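Side-chain contacts in dTDP-4-dehydrorhamnose reductase (Sulfolobus tokodaii, PDB 2GGS), which binds NADPH and probably catalyses the NADPH-linked reduction of dTDP-4-dehydrorhamnose to dTDP-L-rhamnose: residues E78-I83 with G131-L136; V110-G113 with N117-E120. All coordinates share one frame; numbering follows the deposited sequence.

Contact 1 of 2, residues E78-I83 with G131-L136. With NDP (NADPH dihydro-nicotinamide-adenine-dinucleotide phosphate), chain C.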
loop_
_atom_site.group_PDB
_atom_site.type_symbol
_atom_site.label_atom_id
_atom_site.label_comp_id
_atom_site.label_asym_id
_atom_site.label_seq_id
_atom_site.Cartn_x
_atom_site.Cartn_y
_atom_site.Cartn_z
ATOM N N GLU A 78 16.987 10.346 1.557
ATOM C CA GLU A 78 17.902 9.210 1.737
ATOM C C GLU A 78 17.248 8.009 2.443
ATOM O O GLU A 78 17.381 6.884 1.992
ATOM C CB GLU A 78 19.159 9.622 2.528
ATOM C CG GLU A 78 20.050 10.615 1.810
ATOM C CD GLU A 78 19.750 12.076 2.114
ATOM O OE1 GLU A 78 18.692 12.401 2.736
ATOM O OE2 GLU A 78 20.587 12.909 1.666
ATOM N N LYS A 79 16.559 8.272 3.549
ATOM C CA LYS A 79 15.855 7.230 4.291
ATOM C C LYS A 79 14.768 6.576 3.416
ATOM O O LYS A 79 14.651 5.355 3.403
ATOM C CB LYS A 79 15.200 7.805 5.543
ATOM C CG LYS A 79 14.492 6.770 6.383
ATOM C CD LYS A 79 13.745 7.428 7.533
ATOM C CE LYS A 79 12.890 6.422 8.310
ATOM N NZ LYS A 79 12.232 7.101 9.489
ATOM N N ALA A 80 13.980 7.406 2.738
ATOM C CA ALA A 80 12.893 6.877 1.830
ATOM C C ALA A 80 13.484 5.983 0.769
ATOM O O ALA A 80 12.999 4.862 0.534
ATOM C CB ALA A 80 12.130 8.025 1.202
ATOM N N TYR A 81 14.565 6.433 0.132
ATOM C CA TYR A 81 15.237 5.594 -0.859
ATOM C C TYR A 81 15.664 4.209 -0.355
ATOM O O TYR A 81 15.474 3.188 -1.002
ATOM C CB TYR A 81 16.433 6.356 -1.496
ATOM C CG TYR A 81 17.068 5.554 -2.617
ATOM C CD1 TYR A 81 16.538 5.601 -3.916
ATOM C CD2 TYR A 81 18.188 4.738 -2.386
ATOM C CE1 TYR A 81 17.112 4.866 -4.961
ATOM C CE2 TYR A 81 18.767 4.004 -3.427
ATOM C CZ TYR A 81 18.202 4.077 -4.702
ATOM O OH TYR A 81 18.754 3.368 -5.710
ATOM N N LYS A 82 16.283 4.155 0.807
ATOM C CA LYS A 82 16.805 2.919 1.286
ATOM C C LYS A 82 15.756 1.873 1.536
ATOM O O LYS A 82 16.010 0.701 1.274
ATOM C CB LYS A 82 17.535 3.148 2.602
ATOM C CG LYS A 82 18.902 3.738 2.364
ATOM C CD LYS A 82 19.891 3.149 3.369
ATOM C CE LYS A 82 20.094 4.068 4.570
ATOM N NZ LYS A 82 21.067 5.168 4.247
ATOM N N ILE A 83 14.606 2.287 2.058
ATOM C CA ILE A 83 13.563 1.298 2.389
ATOM C C ILE A 83 12.618 1.114 1.194
ATOM O O ILE A 83 12.266 -0.020 0.896
ATOM C CB ILE A 83 12.793 1.626 3.705
ATOM C CG1 ILE A 83 11.791 0.524 4.113
ATOM C CG2 ILE A 83 12.078 3.000 3.620
ATOM C CD1 ILE A 83 12.317 -0.896 4.147
ATOM N N GLY A 131 6.388 8.897 -4.000
ATOM C CA GLY A 131 6.111 8.290 -5.318
ATOM C C GLY A 131 7.356 7.862 -6.102
ATOM O O GLY A 131 7.422 6.759 -6.665
ATOM N N LEU A 132 8.366 8.726 -6.122
ATOM C CA LEU A 132 9.618 8.413 -6.833
ATOM C C LEU A 132 10.359 7.259 -6.169
ATOM O O LEU A 132 10.791 6.325 -6.851
ATOM C CB LEU A 132 10.521 9.662 -6.930
ATOM C CG LEU A 132 11.809 9.343 -7.731
ATOM C CD1 LEU A 132 11.548 8.693 -9.106
ATOM C CD2 LEU A 132 12.656 10.612 -7.888
ATOM N N SER A 133 10.553 7.327 -4.846
ATOM C CA SER A 133 11.202 6.198 -4.157
ATOM C C SER A 133 10.467 4.881 -4.421
ATOM O O SER A 133 11.105 3.859 -4.686
ATOM C CB SER A 133 11.395 6.444 -2.642
ATOM O OG SER A 133 10.159 6.627 -1.986
ATOM N N LYS A 134 9.122 4.910 -4.378
ATOM C CA LYS A 134 8.348 3.735 -4.692
ATOM C C LYS A 134 8.529 3.308 -6.140
ATOM O O LYS A 134 8.701 2.108 -6.411
ATOM C CB LYS A 134 6.873 3.952 -4.322
ATOM C CG LYS A 134 6.642 4.015 -2.774
ATOM C CD LYS A 134 6.786 2.679 -2.045
ATOM C CE LYS A 134 5.759 1.613 -2.496
ATOM N NZ LYS A 134 5.937 0.312 -1.798
ATOM N N LEU A 135 8.557 4.255 -7.051
ATOM C CA LEU A 135 8.768 3.916 -8.476
ATOM C C LEU A 135 10.129 3.257 -8.672
ATOM O O LEU A 135 10.233 2.306 -9.406
ATOM C CB LEU A 135 8.667 5.137 -9.370
ATOM C CG LEU A 135 9.018 4.870 -10.836
ATOM C CD1 LEU A 135 8.093 3.800 -11.425
ATOM C CD2 LEU A 135 8.912 6.205 -11.585
ATOM N N LEU A 136 11.161 3.751 -7.997
ATOM C CA LEU A 136 12.475 3.094 -8.055
ATOM C C LEU A 136 12.424 1.671 -7.495
ATOM O O LEU A 136 12.957 0.753 -8.119
ATOM C CB LEU A 136 13.557 3.971 -7.395
ATOM C CG LEU A 136 13.695 5.350 -8.069
ATOM C CD1 LEU A 136 14.746 6.189 -7.347
ATOM C CD2 LEU A 136 13.958 5.336 -9.594
HETATM P PA NDP C . 2.083 1.038 6.938
HETATM O O1A NDP C . 2.657 2.382 7.106
HETATM O O2A NDP C . 0.909 0.770 7.802
HETATM O O5B NDP C . 3.152 -0.097 7.195
HETATM C C5B NDP C . 4.508 0.091 6.828
HETATM C C4B NDP C . 5.199 -1.200 7.181
HETATM O O4B NDP C . 6.540 -1.112 6.692
HETATM C C3B NDP C . 5.218 -1.489 8.673
HETATM O O3B NDP C . 4.978 -2.857 8.865
HETATM C C2B NDP C . 6.670 -1.148 9.031
HETATM O O2B NDP C . 7.056 -1.935 10.117
HETATM C C1B NDP C . 7.365 -1.581 7.748
HETATM N N9A NDP C . 8.693 -0.970 7.631
HETATM C C8A NDP C . 8.980 0.342 7.403
HETATM N N7A NDP C . 10.336 0.487 7.394
HETATM C C5A NDP C . 10.880 -0.721 7.618
HETATM C C6A NDP C . 12.206 -1.157 7.728
HETATM N N6A NDP C . 13.228 -0.257 7.707
HETATM N N1A NDP C . 12.401 -2.485 7.994
HETATM C C2A NDP C . 11.370 -3.406 8.135
HETATM N N3A NDP C . 10.072 -2.964 8.041
HETATM C C4A NDP C . 9.853 -1.652 7.794
HETATM O O3 NDP C . 1.809 0.950 5.341
HETATM P PN NDP C . 0.538 0.262 4.607
HETATM O O1N NDP C . 0.174 -1.031 5.143
HETATM O O2N NDP C . -0.437 1.375 4.550
HETATM O O5D NDP C . 1.145 0.127 3.132
HETATM C C5D NDP C . 1.479 -1.154 2.607
HETATM C C4D NDP C . 2.106 -1.043 1.223
HETATM O O4D NDP C . 1.175 -0.424 0.366
HETATM C C3D NDP C . 3.373 -0.195 1.165
HETATM O O3D NDP C . 4.143 -0.791 0.156
HETATM C C2D NDP C . 2.887 1.160 0.712
HETATM O O2D NDP C . 3.933 1.881 0.085
HETATM C C1D NDP C . 1.772 0.712 -0.265
HETATM N N1N NDP C . 0.783 1.781 -0.451
HETATM C C2N NDP C . 0.274 2.381 0.669
HETATM C C3N NDP C . -0.798 3.260 0.600
HETATM C C7N NDP C . -1.310 3.878 1.860
HETATM O O7N NDP C . -2.232 4.940 1.768
HETATM N N7N NDP C . -0.882 3.433 3.039
HETATM C C4N NDP C . -1.434 3.597 -0.736
HETATM C C5N NDP C . -0.785 2.918 -1.919
HETATM C C6N NDP C . 0.282 2.034 -1.712
HETATM P P2B NDP C . 7.157 -1.323 11.656
HETATM O O1X NDP C . 7.143 -2.554 12.469
HETATM O O2X NDP C . 5.996 -0.418 11.896
HETATM O O3X NDP C . 8.465 -0.506 11.815
#

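Contact 2 of 2, residues V110-G113 with N117-E120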
loop_
_atom_site.group_PDB
_atom_site.type_symbol
_atom_site.label_atom_id
_atom_site.label_comp_id
_atom_site.label_asym_id
_atom_site.label_seq_id
_atom_site.Cartn_x
_atom_site.Cartn_y
_atom_site.Cartn_z
ATOM N N VAL A 110 2.964 6.823 -7.889
ATOM C CA VAL A 110 3.939 6.829 -8.996
ATOM C C VAL A 110 3.452 7.628 -10.208
ATOM O O VAL A 110 4.258 7.908 -11.080
ATOM C CB VAL A 110 4.390 5.419 -9.485
ATOM C CG1 VAL A 110 4.943 4.545 -8.312
ATOM C CG2 VAL A 110 3.261 4.705 -10.270
ATOM N N PHE A 111 2.152 7.962 -10.273
ATOM C CA PHE A 111 1.601 8.747 -11.421
ATOM C C PHE A 111 1.493 10.238 -11.113
ATOM O O PHE A 111 1.388 10.622 -9.939
ATOM C CB PHE A 111 0.235 8.179 -11.829
ATOM C CG PHE A 111 0.299 6.744 -12.278
ATOM C CD1 PHE A 111 0.835 6.420 -13.529
ATOM C CD2 PHE A 111 -0.164 5.710 -11.447
ATOM C CE1 PHE A 111 0.929 5.075 -13.945
ATOM C CE2 PHE A 111 -0.125 4.369 -11.861
ATOM C CZ PHE A 111 0.435 4.045 -13.107
ATOM N N ASP A 112 1.493 11.070 -12.168
ATOM C CA ASP A 112 1.558 12.516 -11.935
ATOM C C ASP A 112 0.198 13.109 -11.566
ATOM O O ASP A 112 0.119 14.216 -11.048
ATOM C CB ASP A 112 2.265 13.292 -13.069
ATOM C CG ASP A 112 1.581 13.178 -14.398
ATOM O OD1 ASP A 112 0.368 12.931 -14.426
ATOM O OD2 ASP A 112 2.266 13.427 -15.432
ATOM N N GLY A 113 -0.851 12.328 -11.783
ATOM C CA GLY A 113 -2.204 12.718 -11.399
ATOM C C GLY A 113 -2.931 13.686 -12.312
ATOM O O GLY A 113 -3.992 14.187 -11.947
ATOM N N ASN A 117 -7.570 7.463 -13.547
ATOM C CA ASN A 117 -7.953 6.196 -14.114
ATOM C C ASN A 117 -6.769 5.477 -14.746
ATOM O O ASN A 117 -6.800 5.060 -15.893
ATOM C CB ASN A 117 -9.113 6.465 -15.106
ATOM C CG ASN A 117 -10.320 7.064 -14.393
ATOM O OD1 ASN A 117 -10.766 8.203 -14.682
ATOM N ND2 ASN A 117 -10.833 6.321 -13.413
ATOM N N TYR A 118 -5.668 5.355 -13.997
ATOM C CA TYR A 118 -4.440 4.799 -14.586
ATOM C C TYR A 118 -4.478 3.305 -14.752
ATOM O O TYR A 118 -4.861 2.592 -13.820
ATOM C CB TYR A 118 -3.219 5.182 -13.740
ATOM C CG TYR A 118 -2.919 6.660 -13.810
ATOM C CD1 TYR A 118 -2.219 7.182 -14.899
ATOM C CD2 TYR A 118 -3.369 7.549 -12.815
ATOM C CE1 TYR A 118 -1.953 8.550 -14.987
ATOM C CE2 TYR A 118 -3.100 8.905 -12.891
ATOM C CZ TYR A 118 -2.395 9.394 -13.983
ATOM O OH TYR A 118 -2.124 10.725 -14.090
ATOM N N LYS A 119 -4.097 2.827 -15.945
ATOM C CA LYS A 119 -3.996 1.395 -16.208
ATOM C C LYS A 119 -2.543 0.940 -16.063
ATOM O O LYS A 119 -1.651 1.782 -15.965
ATOM C CB LYS A 119 -4.584 1.018 -17.577
ATOM C CG LYS A 119 -4.083 1.806 -18.726
ATOM C CD LYS A 119 -4.865 1.417 -20.038
ATOM C CE LYS A 119 -6.363 1.721 -19.966
ATOM N NZ LYS A 119 -6.696 3.200 -20.143
ATOM N N GLU A 120 -2.328 -0.376 -16.039
ATOM C CA GLU A 120 -0.997 -0.938 -15.741
ATOM C C GLU A 120 0.131 -0.391 -16.605
ATOM O O GLU A 120 1.233 -0.134 -16.113
ATOM C CB GLU A 120 -0.988 -2.460 -15.781
ATOM C CG GLU A 120 -1.751 -3.128 -14.618
ATOM C CD GLU A 120 -3.304 -3.205 -14.795
ATOM O OE1 GLU A 120 -3.855 -2.625 -15.770
ATOM O OE2 GLU A 120 -3.960 -3.796 -13.929
HETATM O O HOH W 1 -0.443 11.271 -16.213
#

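Contact 1 of 2, residues E78-I83 with G131-L136
Ala80 and Ser133 meet where helices 77-97 and 129-141 of the Rossmann-type fold run side by side; the short segments' axes come within 8.7 Å and cross at -27°. Small side chains suit this spot: CB of Ser133, directed at the other helix, rests 3.9 Å from the carbonyl O of Ala80, and the methyl CB of Ala80 passes alongside, 4.0 Å from Ser133 OG. With chi1 at 61°, OG of Ser133 sits between its own N and carbonyl carbon, where it can bond back to Tyr130 O and Tyr129 O of its helix and also to Asn84 ND2. A polar atom is thus accommodated in a buried place.

Toward solvent the packing thins to one apolar touch. The ring of Tyr81, set anti to the backbone N (chi1 -175°), reaches across to the neighbouring helix and offers its edge, CE1, to Leu136 CD1 at 3.6 Å; the side chains cross nearly at right angles. Tyr129 and Phe140 extend this greasy patch.

On the cofactor side, Ile83 lays CD1 against the adenine, 3.6 Å from NDP C6A. Lys134, bent at chi2 and chi3, gives NZ to NDP O3D at 2.9 Å and, weakly, to NDP O2D at 3.2 Å, with Ile105 O as a further partner. A methionine at Lys134 would probably cost both ribose hydroxyls and Ile105 O this shared donor. Tyr130 and Lys134 are consistent with the Tyr-X-X-X-Lys pattern of short-chain dehydrogenases. Small-residue helix packing thus lies next to a polar grip on the nicotinamide ribose.

Contact 2 of 2, residues V110-G113 with N117-E120
Phe111 and Tyr118 form an offset stack within the long loop that leads from strand 101-107 to helix 129-141 of this Rossmann-type fold. The planes are only 6° apart and the centroids 4.2 Å. The two side chains run in opposite directions, which sets each CB over the other's ring: Phe111 CB stands 3.6 Å from the Tyr118 centroid and Tyr118 CB 3.7 Å from the Phe111 centroid, two reciprocal CH-pi contacts. CG anti to the carbonyl carbon in both (chi1 -61° and -69°) brings the two rings face to face. Val110 CG2 rests against the opposite face of Phe111, toward its rim, so a flat, wholly apolar ring fits this buried layer.

Polar contacts gather at the phenol end, the reason a tyrosine suits position 118. Its OH accepts a weak, bent bond from Gly113 N (3.1 Å) and a further one from Lys115 N; Gly113 has a positive phi, which glycine adopts easily. Asp112 OD1 takes the backbone N of Glu114, while OD2 bonds weakly to Asn125. Lying in the plane of the Tyr118 ring, at its edge, one water donates to Asp112 OD1 at 2.6 Å and hydrogen-bonds Tyr118 OH at 2.8 Å.

In the fold
The centres of the two contacts lie about 18 Å apart, and along the chain both segments of contact 2 fall between those of contact 1. Helix 77-97 leads into strand 101-107 of the seven-stranded parallel sheet; the loop holding contact 2 follows, and helix 129-141 then packs back beside helix 77-97. The contacts meet at Val110, whose CG1 lies 3.7 Å from Gly131 O. Contact 1 borders NADPH directly, whereas the side chain of Phe111 in contact 2 is about 10 Å from the bound NADPH. Contact 2 faces strand 203-206, where Glu120 OE2 bonds His206 N. The loop thereby connects the cofactor-binding helix with 203-206, one of the sheet's two outermost strands.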